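Local coordinates for protein yahD a copper inducible hydrolase (Lactococcus lactis subsp. lactis, PDB 3OG9) that is probably a hydrolase of the alpha/beta-hydrolase family, induced by copper, and binds D-malate in its pocket, at residues A113-N118 and A132-L138; E37-P41 and L199-L205; T5-F9 and D28-L32. All coordinates share one frame; numbering follows the deposited sequence. Where two conformers were deposited one is given.

Contact 1 is the core of the set: every touching residue is buried, and it joins helix 111-121 to the end of strand 129-133 beside the bound malate. Contact 2 is partly buried on the flank, where the end of helix 33-39 meets helix 195-208. Contact 3 is a small surface contact between edge strand 7-10, in the same sheet as strand 129-133, and the loop leading into helix 33-39, whose far end contact 2 holds. Contacts 1 and 2 touch directly, as the ring of Phe-133 packs on Ile-39 and Ala-201. The chemistry follows the place: an amide, waters and a ligand in contact 1, an apolar patch edged by a lysine in contact 2, and no hydrogen bond across contact 3.

Contact 1. Residues A113-N118 and A132-L138; sequences ANVALN and AFHGMQL. With MLT (D-malate), chain C.
Asn-114 and Leu-138 bury the most surface here. Leu-138 lies chiefly against Asn-114, both its methyls 3.8 Å from Asn-114 CB and CD1 also against the carbonyl oxygen of Asn-114, while Asn-114 meets Gly-135 and Met-136 as well. The contact sits within the beta-alpha-beta unit formed by strand 105-109, helix 111-121 and strand 129-133. In this alpha/beta-hydrolase fold the helix follows what is probably the nucleophile elbow, with malate-binding Ser-110 just ahead of it.

The Asn-114 amide works in two directions. With CG anti to its own carbonyl carbon (chi1 -67°), the side chain reaches over the loop that leaves the strand. Asn-114 OD1 takes the backbone N-H of Met-136, with 2.7 Å between OD1 and Met-136 N. The bond is short but bent (135° at the hydrogen), the donor tilted out of the amide's carbonyl plane. Asn-114 ND2 gives a nearly straight bond of 2.8 Å to malate O2 and a second one to a water that in turn donates to His-134 O. Met-136 CG lies over one face of the Asn-114 amide, 3.4 Å from Asn-114 ND2, and its sulfur is turned towards malate C2.

Ala-132 CB meets both Leu-117 CD1 (3.7 Å) and Ala-113 CB, seating the helix on the strand. A second water donates to both Asn-114 O and Met-136 O. With an alanine in place of Asn-114, Met-136 N would probably lose this acceptor and malate O2 one of its donors, leaving the loop freer to shift. Malate is also hydrogen-bonded by Thr-25, Arg-59 and Asn-111. The chemistry thus couples loop and ligand: the bond that pins the Met-136 backbone probably also sets which way the amide NH2 faces, towards the malate carboxylate.

Contact 2. Residues E37-P41 and L199-L205; sequences EMIAP and LAAKKWL. Unlike the reference sequence in segment 199-205: Lys-202 (reference Asn).
Leu-205 CD2 is the hub of the apolar centre, 3.7 Å from Ala-40 CB and 4.2 Å from Ile-39 CG2, with the leucine and isoleucine side chains crossing at about a right angle. Ile-39 turns its other branch inward: CD1 comes to 4.4 Å from Ala-201 CB, and the side chain packs on the sheet, against Ile-107, Ile-131 and Phe-133. This is how the end of helix 33-39 and helix 195-208 lie side by side on one face of the alpha/beta-hydrolase sheet, the backbones closest at Ile-39 and Lys-202.

Moving outward, a water donates to Ile-39 O at 2.6 Å and to Lys-202 O, bridging the two helices through backbone oxygens. At the rim Lys-202 stretches along the end of the first helix, its chain extended until the last torsion (chi4 65°) turns NZ onto Met-38 O. Lys-202 NZ lies 2.8 Å from Met-38 O, nearly in line with the carbonyl, and also rests against Pro-41 CG. An ammonium group at the C-terminal end of a helix is likely to be favoured by the partial negative charge gathered there, so it probably adds a charged tie beside the water bridge at the edge of an apolar centre.

Contact 3. Residues T5-F9 and D28-L32; sequences TDYVF and DEHQL
Val-8, on edge strand 7-10 of the alpha/beta-hydrolase sheet, packs against Glu-29 and His-30 in the type I beta turn Asp-28 to Gln-31, which leads into helix 33-39. The packed point is one methyl, Val-8 CG2. Its buried partner is Glu-29 CG, 3.7 Å from Val-8 CG2. Exposed His-30 closes over the methyl from outside: Val-8 CG2 lies over a ring face, offset toward the rim, in a CH-pi contact 3.7 Å from the His-30 centroid. Glu-29 has CG between its backbone N and carbonyl carbon (chi1 67°), which sets that carbon beside the strand; the bend at chi2 (-82°) then turns the carboxylate towards Asp-6.

That end is looser. Glu-29 OE2 comes only to 4.0 Å from Asp-6 CB, and the two carboxylates stay apart, Asp-6 OD1 being 4.8 Å from Glu-29 OE2. Arg-49 probably eases the repulsion: it forms a salt bridge with Glu-29 OE1 and a long, weak ion pair with Asp-6. His-30 also touches a crystal neighbour, so the lattice may influence how its ring lies. The turn itself is braced from within by an Asx turn, in which His-30 N donates to Asp-28 OD1 at 2.8 Å from above the carboxylate plane.

Contact 1. Residues A113-N118 and A132-L138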
ATOM      1  N   ALA A 113       0.907  -2.977   0.778  1.00  5.06           N
ATOM      2  CA  ALA A 113       0.758  -1.809   1.652  1.00  5.45           C
ATOM      3  C   ALA A 113       2.146  -1.223   1.988  1.00  6.86           C
ATOM      4  O   ALA A 113       2.346  -0.004   1.996  1.00  6.79           O
ATOM      5  CB  ALA A 113       0.020  -2.220   2.928  1.00  6.15           C
ATOM      6  N   ASN A 114       3.104  -2.111   2.237  1.00  5.75           N
ATOM      7  CA  ASN A 114       4.478  -1.740   2.583  1.00  6.28           C
ATOM      8  C   ASN A 114       5.167  -0.988   1.475  1.00  6.30           C
ATOM      9  O   ASN A 114       5.883   0.004   1.726  1.00  6.07           O
ATOM     10  CB  ASN A 114       5.269  -3.026   2.945  1.00  5.88           C
ATOM     11  CG  ASN A 114       4.752  -3.655   4.209  1.00  7.51           C
ATOM     12  OD1 ASN A 114       4.057  -2.983   4.962  1.00  9.94           O
ATOM     13  ND2 ASN A 114       5.091  -4.933   4.471  1.00  6.95           N
ATOM     14  N   VAL A 115       4.920  -1.448   0.253  0.50  5.87           N
ATOM     15  CA  VAL A 115       5.502  -0.880  -0.948  0.50  5.96           C
ATOM     16  C   VAL A 115       4.909   0.498  -1.239  0.50  6.65           C
ATOM     17  O   VAL A 115       5.650   1.444  -1.577  0.50  6.60           O
ATOM     18  CB  VAL A 115       5.370  -1.908  -2.106  0.50  5.87           C
ATOM     19  CG1 VAL A 115       5.358  -1.270  -3.496  0.50  5.71           C
ATOM     20  CG2 VAL A 115       6.501  -2.926  -1.978  0.50  2.71           C
ATOM     21  N   ALA A 116       3.588   0.611  -1.079  1.00  6.47           N
ATOM     22  CA  ALA A 116       2.863   1.910  -1.237  1.00  7.25           C
ATOM     23  C   ALA A 116       3.385   2.962  -0.241  1.00  6.98           C
ATOM     24  O   ALA A 116       3.655   4.137  -0.589  1.00  6.49           O
ATOM     25  CB  ALA A 116       1.359   1.711  -1.052  1.00  7.16           C
ATOM     26  N   LEU A 117       3.507   2.518   1.001  1.00  6.43           N
ATOM     27  CA  LEU A 117       3.975   3.363   2.090  1.00  6.71           C
ATOM     28  C   LEU A 117       5.417   3.797   1.889  1.00  6.29           C
ATOM     29  O   LEU A 117       5.780   4.951   2.125  1.00  5.90           O
ATOM     30  CB  LEU A 117       3.839   2.614   3.397  1.00  5.79           C
ATOM     31  CG  LEU A 117       2.425   2.508   3.927  1.00  6.58           C
ATOM     32  CD1 LEU A 117       2.439   1.481   5.074  1.00  7.05           C
ATOM     33  CD2 LEU A 117       1.904   3.880   4.385  1.00  7.69           C
ATOM     34  N   ASN A 118       6.237   2.874   1.407  1.00  5.41           N
ATOM     35  CA  ASN A 118       7.621   3.218   1.101  1.00  6.46           C
ATOM     36  C   ASN A 118       7.763   4.212  -0.072  1.00  7.06           C
ATOM     37  O   ASN A 118       8.516   5.182   0.035  1.00  6.44           O
ATOM     38  CB  ASN A 118       8.434   1.939   0.868  1.00  6.62           C
ATOM     39  CG  ASN A 118       9.926   2.220   0.713  1.00  9.61           C
ATOM     40  OD1 ASN A 118      10.415   2.398  -0.397  1.00 10.59           O
ATOM     41  ND2 ASN A 118      10.643   2.264   1.834  1.00 11.89           N
ATOM     42  N   ALA A 132      -3.553   1.500   4.239  1.00  5.33           N
ATOM     43  CA  ALA A 132      -2.562   0.400   4.358  1.00  5.11           C
ATOM     44  C   ALA A 132      -3.038  -0.599   5.392  1.00  4.92           C
ATOM     45  O   ALA A 132      -3.037  -0.283   6.572  1.00  7.08           O
ATOM     46  CB  ALA A 132      -1.207   0.946   4.796  1.00  3.53           C
ATOM     47  N   PHE A 133      -3.448  -1.789   4.966  1.00  5.25           N
ATOM     48  CA  PHE A 133      -3.826  -2.842   5.915  1.00  5.36           C
ATOM     49  C   PHE A 133      -2.640  -3.686   6.307  1.00  5.64           C
ATOM     50  O   PHE A 133      -1.992  -4.300   5.446  1.00  5.21           O
ATOM     51  CB  PHE A 133      -4.925  -3.733   5.351  1.00  4.27           C
ATOM     52  CG  PHE A 133      -6.197  -2.988   4.977  1.00  5.94           C
ATOM     53  CD1 PHE A 133      -7.024  -2.441   5.958  1.00  7.14           C
ATOM     54  CD2 PHE A 133      -6.586  -2.867   3.635  1.00  4.00           C
ATOM     55  CE1 PHE A 133      -8.224  -1.751   5.598  1.00  6.32           C
ATOM     56  CE2 PHE A 133      -7.783  -2.182   3.274  1.00  4.24           C
ATOM     57  CZ  PHE A 133      -8.589  -1.633   4.247  1.00  5.18           C
ATOM     58  N   HIS A 134      -2.347  -3.694   7.604  1.00  5.61           N
ATOM     59  CA  HIS A 134      -1.240  -4.467   8.174  1.00  6.38           C
ATOM     60  C   HIS A 134       0.113  -4.182   7.525  1.00  6.37           C
ATOM     61  O   HIS A 134       0.886  -5.105   7.191  1.00  5.39           O
ATOM     62  CB  HIS A 134      -1.601  -5.964   8.199  1.00  6.62           C
ATOM     63  CG  HIS A 134      -2.854  -6.203   8.964  1.00  6.96           C
ATOM     64  ND1 HIS A 134      -2.912  -6.036  10.329  1.00  9.51           N
ATOM     65  CD2 HIS A 134      -4.119  -6.455   8.556  1.00  6.65           C
ATOM     66  CE1 HIS A 134      -4.160  -6.199  10.735  1.00 11.05           C
ATOM     67  NE2 HIS A 134      -4.909  -6.462   9.679  1.00  9.12           N
ATOM     68  N   GLY A 135       0.391  -2.884   7.397  1.00  7.19           N
ATOM     69  CA  GLY A 135       1.651  -2.401   6.881  1.00  7.26           C
ATOM     70  C   GLY A 135       2.718  -2.258   7.970  1.00  7.83           C
ATOM     71  O   GLY A 135       2.449  -2.366   9.196  1.00  7.20           O
ATOM     72  N   MET A 136       3.943  -1.971   7.516  1.00  7.11           N
ATOM     73  CA  MET A 136       5.079  -1.845   8.397  1.00  7.57           C
ATOM     74  C   MET A 136       6.143  -0.991   7.759  1.00  7.21           C
ATOM     75  O   MET A 136       6.081  -0.710   6.565  1.00  5.78           O
ATOM     76  CB  MET A 136       5.656  -3.234   8.685  1.00  7.59           C
ATOM     77  CG  MET A 136       6.342  -3.914   7.468  1.00  8.33           C
ATOM     78  SD  MET A 136       6.568  -5.675   7.777  1.00 15.11           S
ATOM     79  CE  MET A 136       7.467  -5.603   9.282  1.00 11.06           C
ATOM     80  N   GLN A 137       7.136  -0.588   8.563  1.00  6.18           N
ATOM     81  CA  GLN A 137       8.319   0.075   8.017  1.00  7.22           C
ATOM     82  C   GLN A 137       9.274  -0.960   7.367  1.00  7.86           C
ATOM     83  O   GLN A 137       9.645  -1.936   8.010  1.00  9.12           O
ATOM     84  CB  GLN A 137       9.026   0.853   9.143  1.00  7.59           C
ATOM     85  CG  GLN A 137      10.200   1.651   8.648  1.00 10.43           C
ATOM     86  CD  GLN A 137      11.079   2.143   9.738  1.00 17.05           C
ATOM     87  OE1 GLN A 137      11.711   1.351  10.460  1.00 15.45           O
ATOM     88  NE2 GLN A 137      11.154   3.465   9.872  1.00 16.48           N
ATOM     89  N   LEU A 138       9.682  -0.733   6.118  1.00  8.17           N
ATOM     90  CA  LEU A 138      10.652  -1.595   5.425  1.00  9.40           C
ATOM     91  C   LEU A 138      12.134  -1.192   5.656  1.00 10.63           C
ATOM     92  O   LEU A 138      13.019  -2.048   5.670  1.00 10.14           O
ATOM     93  CB  LEU A 138      10.356  -1.565   3.918  1.00  8.82           C
ATOM     94  CG  LEU A 138       8.994  -2.153   3.560  1.00  8.48           C
ATOM     95  CD1 LEU A 138       8.865  -2.150   2.074  1.00  8.52           C
ATOM     96  CD2 LEU A 138       8.868  -3.592   4.144  1.00  3.41           C
TER
HETATM   97  C1  MLT C 500       6.904  -7.765   3.296  1.00 18.36           C
HETATM   98  O1  MLT C 500       7.657  -8.504   2.606  1.00 16.02           O
HETATM   99  O2  MLT C 500       6.420  -6.716   2.807  1.00 13.79           O
HETATM  100  C2  MLT C 500       6.596  -8.125   4.733  1.00 21.36           C
HETATM  101  O3  MLT C 500       7.293  -9.287   5.146  1.00 24.21           O
HETATM  102  C3  MLT C 500       5.093  -8.284   4.965  1.00 22.27           C
HETATM  103  C4  MLT C 500       4.495  -9.470   4.246  1.00 25.72           C
HETATM  104  O4  MLT C 500       3.581 -10.091   4.830  1.00 28.98           O
HETATM  105  O5  MLT C 500       4.844  -9.855   3.098  1.00 22.41           O
HETATM  106  O   HOH W   1       3.395  -6.026   6.691  1.00  7.92           O
HETATM  107  O   HOH W   2       6.809   0.818   4.388  1.00  7.93           O
HETATM  108  O   HOH W   3       9.359   1.897   4.612  1.00 11.02           O

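Contact 2. Residues E37-P41 and L199-L205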
ATOM      1  N   GLU A  37     -13.928  -2.267  -4.092  1.00  8.10           N
ATOM      2  CA  GLU A  37     -15.304  -1.965  -4.441  1.00  9.75           C
ATOM      3  C   GLU A  37     -16.197  -1.676  -3.214  1.00  9.29           C
ATOM      4  O   GLU A  37     -17.108  -0.862  -3.316  1.00  8.95           O
ATOM      5  CB  GLU A  37     -15.894  -3.062  -5.333  1.00 10.22           C
ATOM      6  CG  GLU A  37     -15.388  -2.968  -6.776  1.00 11.79           C
ATOM      7  CD  GLU A  37     -15.595  -4.238  -7.610  1.00 14.39           C
ATOM      8  OE1 GLU A  37     -15.407  -4.145  -8.852  1.00 19.61           O
ATOM      9  OE2 GLU A  37     -15.931  -5.329  -7.068  1.00 19.48           O
ATOM     10  N   MET A  38     -15.915  -2.309  -2.077  0.50  9.06           N
ATOM     11  CA  MET A  38     -16.628  -2.002  -0.818  0.50 10.08           C
ATOM     12  C   MET A  38     -16.144  -0.704  -0.158  0.50  9.01           C
ATOM     13  O   MET A  38     -16.946   0.063   0.390  0.50  8.43           O
ATOM     14  CB  MET A  38     -16.532  -3.170   0.185  0.50  9.96           C
ATOM     15  CG  MET A  38     -17.332  -4.400  -0.211  0.50 11.82           C
ATOM     16  SD  MET A  38     -17.630  -5.604   1.121  0.50 14.35           S
ATOM     17  CE  MET A  38     -18.746  -4.654   2.156  0.50 15.14           C
ATOM     18  N   ILE A  39     -14.840  -0.456  -0.221  1.00  8.33           N
ATOM     19  CA  ILE A  39     -14.250   0.721   0.389  1.00  7.69           C
ATOM     20  C   ILE A  39     -14.607   2.021  -0.348  1.00  8.16           C
ATOM     21  O   ILE A  39     -14.930   3.040   0.281  1.00  7.93           O
ATOM     22  CB  ILE A  39     -12.729   0.564   0.470  1.00  7.64           C
ATOM     23  CG1 ILE A  39     -12.363  -0.585   1.424  1.00  6.71           C
ATOM     24  CG2 ILE A  39     -12.030   1.890   0.913  1.00  7.20           C
ATOM     25  CD1 ILE A  39     -10.875  -0.948   1.379  1.00  5.66           C
ATOM     26  N   ALA A  40     -14.524   1.981  -1.673  1.00  8.54           N
ATOM     27  CA  ALA A  40     -14.712   3.171  -2.498  1.00  8.99           C
ATOM     28  C   ALA A  40     -15.621   2.834  -3.668  1.00  9.44           C
ATOM     29  O   ALA A  40     -15.137   2.709  -4.794  1.00  9.19           O
ATOM     30  CB  ALA A  40     -13.357   3.664  -3.003  1.00  9.94           C
ATOM     31  N   PRO A  41     -16.937   2.646  -3.410  1.00 10.11           N
ATOM     32  CA  PRO A  41     -17.844   2.248  -4.490  1.00 10.45           C
ATOM     33  C   PRO A  41     -17.792   3.214  -5.675  1.00 10.42           C
ATOM     34  O   PRO A  41     -17.755   4.431  -5.461  1.00 10.37           O
ATOM     35  CB  PRO A  41     -19.239   2.306  -3.824  1.00 10.74           C
ATOM     36  CG  PRO A  41     -18.968   2.008  -2.393  1.00 11.22           C
ATOM     37  CD  PRO A  41     -17.658   2.755  -2.118  1.00 10.30           C
ATOM     38  N   LEU A 199     -14.462  -2.193   6.711  1.00  6.74           N
ATOM     39  CA  LEU A 199     -15.545  -1.234   6.994  1.00  8.09           C
ATOM     40  C   LEU A 199     -15.041   0.067   7.646  1.00  7.03           C
ATOM     41  O   LEU A 199     -15.571   1.153   7.363  1.00  7.86           O
ATOM     42  CB  LEU A 199     -16.667  -1.877   7.819  1.00  8.55           C
ATOM     43  CG  LEU A 199     -17.402  -3.008   7.078  1.00 12.23           C
ATOM     44  CD1 LEU A 199     -18.569  -3.538   7.927  1.00 18.15           C
ATOM     45  CD2 LEU A 199     -17.925  -2.524   5.726  1.00 17.58           C
ATOM     46  N   ALA A 200     -14.042  -0.045   8.518  1.00  6.44           N
ATOM     47  CA  ALA A 200     -13.440   1.116   9.162  1.00  6.68           C
ATOM     48  C   ALA A 200     -12.810   2.041   8.102  1.00  6.09           C
ATOM     49  O   ALA A 200     -12.925   3.282   8.156  1.00  4.96           O
ATOM     50  CB  ALA A 200     -12.417   0.687  10.192  1.00  6.15           C
ATOM     51  N   ALA A 201     -12.159   1.423   7.112  1.00  6.06           N
ATOM     52  CA  ALA A 201     -11.517   2.192   6.020  1.00  5.63           C
ATOM     53  C   ALA A 201     -12.562   2.854   5.116  1.00  6.01           C
ATOM     54  O   ALA A 201     -12.432   4.041   4.743  1.00  5.24           O
ATOM     55  CB  ALA A 201     -10.610   1.272   5.210  1.00  4.98           C
ATOM     56  N   LYS A 202     -13.625   2.105   4.799  1.00  6.26           N
ATOM     57  CA  LYS A 202     -14.806   2.637   4.094  1.00  6.40           C
ATOM     58  C   LYS A 202     -15.375   3.882   4.796  1.00  6.02           C
ATOM     59  O   LYS A 202     -15.630   4.935   4.184  1.00  4.63           O
ATOM     60  CB  LYS A 202     -15.889   1.537   4.017  1.00  7.14           C
ATOM     61  CG  LYS A 202     -17.167   1.921   3.230  1.00  7.64           C
ATOM     62  CD  LYS A 202     -18.170   0.759   3.215  1.00  7.84           C
ATOM     63  CE  LYS A 202     -19.478   1.146   2.478  1.00 12.05           C
ATOM     64  NZ  LYS A 202     -19.274   1.420   1.008  1.00 14.64           N
ATOM     65  N   LYS A 203     -15.564   3.767   6.095  1.00  7.44           N
ATOM     66  CA  LYS A 203     -16.080   4.891   6.875  1.00  9.10           C
ATOM     67  C   LYS A 203     -15.107   6.066   6.873  1.00  8.64           C
ATOM     68  O   LYS A 203     -15.489   7.230   6.665  1.00  8.57           O
ATOM     69  CB  LYS A 203     -16.399   4.430   8.291  1.00  9.15           C
ATOM     70  CG  LYS A 203     -16.925   5.523   9.235  1.00 12.66           C
ATOM     71  CD  LYS A 203     -17.465   4.830  10.502  1.00 18.33           C
ATOM     72  CE  LYS A 203     -17.281   5.657  11.749  1.00 23.87           C
ATOM     73  NZ  LYS A 203     -17.638   7.078  11.508  1.00 24.21           N
ATOM     74  N   TRP A 204     -13.840   5.769   7.102  1.00  8.80           N
ATOM     75  CA  TRP A 204     -12.795   6.795   7.077  1.00  8.38           C
ATOM     76  C   TRP A 204     -12.751   7.522   5.734  1.00  9.28           C
ATOM     77  O   TRP A 204     -12.703   8.758   5.700  1.00  8.88           O
ATOM     78  CB  TRP A 204     -11.445   6.162   7.353  1.00  8.19           C
ATOM     79  CG  TRP A 204     -10.269   7.098   7.254  1.00  6.73           C
ATOM     80  CD1 TRP A 204      -9.823   7.953   8.217  1.00  7.26           C
ATOM     81  CD2 TRP A 204      -9.368   7.231   6.146  1.00  7.66           C
ATOM     82  NE1 TRP A 204      -8.690   8.610   7.786  1.00  8.79           N
ATOM     83  CE2 TRP A 204      -8.386   8.189   6.517  1.00  7.13           C
ATOM     84  CE3 TRP A 204      -9.290   6.640   4.880  1.00  6.96           C
ATOM     85  CZ2 TRP A 204      -7.350   8.570   5.669  1.00  6.46           C
ATOM     86  CZ3 TRP A 204      -8.217   7.017   4.022  1.00  8.45           C
ATOM     87  CH2 TRP A 204      -7.260   7.948   4.440  1.00  6.02           C
ATOM     88  N   LEU A 205     -12.832   6.777   4.630  1.00  9.75           N
ATOM     89  CA  LEU A 205     -12.833   7.418   3.319  1.00 10.79           C
ATOM     90  C   LEU A 205     -14.010   8.388   3.117  1.00 12.19           C
ATOM     91  O   LEU A 205     -13.802   9.476   2.573  1.00 11.73           O
ATOM     92  CB  LEU A 205     -12.782   6.391   2.176  1.00 10.23           C
ATOM     93  CG  LEU A 205     -12.407   6.958   0.800  1.00 12.92           C
ATOM     94  CD1 LEU A 205     -11.020   7.598   0.766  1.00 11.75           C
ATOM     95  CD2 LEU A 205     -12.446   5.859  -0.231  1.00 10.18           C
TER
HETATM   96  O   HOH W   4     -16.192   5.021   1.342  1.00 10.49           O

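Contact 3. Residues T5-F9 and D28-L32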
ATOM      1  N   THR A   5       3.172  -6.650 -18.272  1.00 21.53           N
ATOM      2  CA  THR A   5       2.592  -6.339 -16.973  1.00 18.97           C
ATOM      3  C   THR A   5       1.254  -7.014 -16.760  1.00 17.16           C
ATOM      4  O   THR A   5       0.328  -6.886 -17.559  1.00 16.83           O
ATOM      5  CB  THR A   5       2.433  -4.830 -16.777  1.00 19.08           C
ATOM      6  OG1 THR A   5       3.666  -4.189 -17.143  1.00 17.79           O
ATOM      7  CG2 THR A   5       2.077  -4.493 -15.287  1.00 18.76           C
ATOM      8  N   ASP A   6       1.166  -7.723 -15.645  1.00 15.25           N
ATOM      9  CA  ASP A   6      -0.086  -8.292 -15.192  1.00 14.09           C
ATOM     10  C   ASP A   6      -0.849  -7.264 -14.368  1.00 13.42           C
ATOM     11  O   ASP A   6      -0.383  -6.851 -13.300  1.00 11.31           O
ATOM     12  CB  ASP A   6       0.234  -9.525 -14.362  1.00 14.42           C
ATOM     13  CG  ASP A   6       0.914 -10.596 -15.195  1.00 16.74           C
ATOM     14  OD1 ASP A   6       0.274 -10.996 -16.178  1.00 17.94           O
ATOM     15  OD2 ASP A   6       2.079 -10.985 -14.895  1.00 20.38           O
ATOM     16  N   TYR A   7      -1.993  -6.824 -14.888  1.00 12.32           N
ATOM     17  CA  TYR A   7      -2.797  -5.795 -14.191  1.00 11.96           C
ATOM     18  C   TYR A   7      -4.285  -5.909 -14.522  1.00 11.98           C
ATOM     19  O   TYR A   7      -4.652  -6.496 -15.540  1.00 11.64           O
ATOM     20  CB  TYR A   7      -2.242  -4.384 -14.442  1.00 11.93           C
ATOM     21  CG  TYR A   7      -2.663  -3.730 -15.739  1.00 12.80           C
ATOM     22  CD1 TYR A   7      -3.757  -2.871 -15.780  1.00 10.93           C
ATOM     23  CD2 TYR A   7      -1.967  -3.988 -16.936  1.00 10.57           C
ATOM     24  CE1 TYR A   7      -4.161  -2.265 -16.997  1.00 12.96           C
ATOM     25  CE2 TYR A   7      -2.357  -3.405 -18.134  1.00 13.39           C
ATOM     26  CZ  TYR A   7      -3.433  -2.536 -18.161  1.00 12.84           C
ATOM     27  OH  TYR A   7      -3.800  -1.953 -19.358  1.00 15.06           O
ATOM     28  N   VAL A   8      -5.143  -5.387 -13.640  1.00 11.88           N
ATOM     29  CA  VAL A   8      -6.580  -5.189 -13.929  1.00 11.57           C
ATOM     30  C   VAL A   8      -6.878  -3.696 -13.960  1.00 12.17           C
ATOM     31  O   VAL A   8      -6.425  -2.949 -13.073  1.00 11.79           O
ATOM     32  CB  VAL A   8      -7.453  -5.808 -12.790  1.00 12.02           C
ATOM     33  CG1 VAL A   8      -8.952  -5.437 -12.938  1.00 14.21           C
ATOM     34  CG2 VAL A   8      -7.295  -7.274 -12.756  1.00 12.20           C
ATOM     35  N   PHE A   9      -7.656  -3.258 -14.946  1.00 11.02           N
ATOM     36  CA  PHE A   9      -8.274  -1.929 -14.886  1.00 12.05           C
ATOM     37  C   PHE A   9      -9.804  -2.063 -14.967  1.00 13.03           C
ATOM     38  O   PHE A   9     -10.311  -2.811 -15.795  1.00 11.78           O
ATOM     39  CB  PHE A   9      -7.734  -0.999 -15.968  1.00 11.16           C
ATOM     40  CG  PHE A   9      -8.493   0.300 -16.054  1.00 11.05           C
ATOM     41  CD1 PHE A   9      -8.357   1.258 -15.057  1.00 13.90           C
ATOM     42  CD2 PHE A   9      -9.400   0.521 -17.067  1.00 11.85           C
ATOM     43  CE1 PHE A   9      -9.078   2.438 -15.097  1.00 12.93           C
ATOM     44  CE2 PHE A   9     -10.119   1.700 -17.113  1.00 12.72           C
ATOM     45  CZ  PHE A   9      -9.963   2.651 -16.120  1.00 10.70           C
ATOM     46  N   ASP A  28      -2.526 -11.676  -5.976  1.00  8.04           N
ATOM     47  CA  ASP A  28      -2.363 -11.255  -7.352  1.00  8.10           C
ATOM     48  C   ASP A  28      -3.208 -10.010  -7.636  1.00  7.97           C
ATOM     49  O   ASP A  28      -3.830  -9.459  -6.739  1.00  6.42           O
ATOM     50  CB  ASP A  28      -2.684 -12.411  -8.327  1.00  8.64           C
ATOM     51  CG  ASP A  28      -4.154 -12.826  -8.303  1.00  9.94           C
ATOM     52  OD1 ASP A  28      -5.049 -12.027  -7.899  1.00  8.39           O
ATOM     53  OD2 ASP A  28      -4.427 -13.975  -8.722  1.00  9.66           O
ATOM     54  N   GLU A  29      -3.253  -9.609  -8.900  1.00  7.52           N
ATOM     55  CA  GLU A  29      -3.964  -8.387  -9.293  1.00  8.08           C
ATOM     56  C   GLU A  29      -5.485  -8.408  -9.014  1.00  8.31           C
ATOM     57  O   GLU A  29      -6.112  -7.347  -8.987  1.00  7.62           O
ATOM     58  CB  GLU A  29      -3.640  -7.993 -10.754  1.00  8.97           C
ATOM     59  CG  GLU A  29      -4.141  -8.936 -11.805  1.00  9.36           C
ATOM     60  CD  GLU A  29      -3.237 -10.129 -12.030  1.00 13.21           C
ATOM     61  OE1 GLU A  29      -2.394 -10.473 -11.153  1.00 13.01           O
ATOM     62  OE2 GLU A  29      -3.397 -10.766 -13.097  1.00 13.34           O
ATOM     63  N   HIS A  30      -6.062  -9.601  -8.821  1.00  7.79           N
ATOM     64  CA  HIS A  30      -7.488  -9.722  -8.500  1.00  8.35           C
ATOM     65  C   HIS A  30      -7.826  -9.750  -7.009  1.00  8.39           C
ATOM     66  O   HIS A  30      -8.985  -9.601  -6.637  1.00  9.66           O
ATOM     67  CB  HIS A  30      -8.092 -10.962  -9.189  1.00  8.84           C
ATOM     68  CG  HIS A  30      -8.105 -10.857 -10.677  1.00 11.19           C
ATOM     69  ND1 HIS A  30      -7.128 -11.416 -11.468  1.00 14.30           N
ATOM     70  CD2 HIS A  30      -8.966 -10.237 -11.514  1.00 12.07           C
ATOM     71  CE1 HIS A  30      -7.397 -11.167 -12.735  1.00 14.87           C
ATOM     72  NE2 HIS A  30      -8.507 -10.454 -12.789  1.00 16.53           N
ATOM     73  N   GLN A  31      -6.821  -9.952  -6.166  1.00  7.43           N
ATOM     74  CA  GLN A  31      -7.036 -10.183  -4.743  1.00  6.80           C
ATOM     75  C   GLN A  31      -7.939  -9.111  -4.097  1.00  6.98           C
ATOM     76  O   GLN A  31      -8.846  -9.433  -3.352  1.00  7.05           O
ATOM     77  CB  GLN A  31      -5.682 -10.203  -4.009  1.00  6.57           C
ATOM     78  CG  GLN A  31      -5.842 -10.446  -2.488  1.00  5.57           C
ATOM     79  CD  GLN A  31      -4.544 -10.458  -1.745  1.00  7.99           C
ATOM     80  OE1 GLN A  31      -3.823  -9.452  -1.716  1.00  7.68           O
ATOM     81  NE2 GLN A  31      -4.236 -11.603  -1.098  1.00  6.56           N
ATOM     82  N   LEU A  32      -7.655  -7.837  -4.371  1.00  6.92           N
ATOM     83  CA  LEU A  32      -8.262  -6.743  -3.581  1.00  6.21           C
ATOM     84  C   LEU A  32      -9.442  -6.089  -4.262  1.00  6.39           C
ATOM     85  O   LEU A  32     -10.033  -5.156  -3.718  1.00  6.20           O
ATOM     86  CB  LEU A  32      -7.199  -5.687  -3.212  1.00  5.93           C
ATOM     87  CG  LEU A  32      -6.172  -6.192  -2.171  1.00  5.95           C
ATOM     88  CD1 LEU A  32      -5.078  -5.166  -1.898  1.00  8.00           C
ATOM     89  CD2 LEU A  32      -6.855  -6.613  -0.871  1.00  6.49           C
TER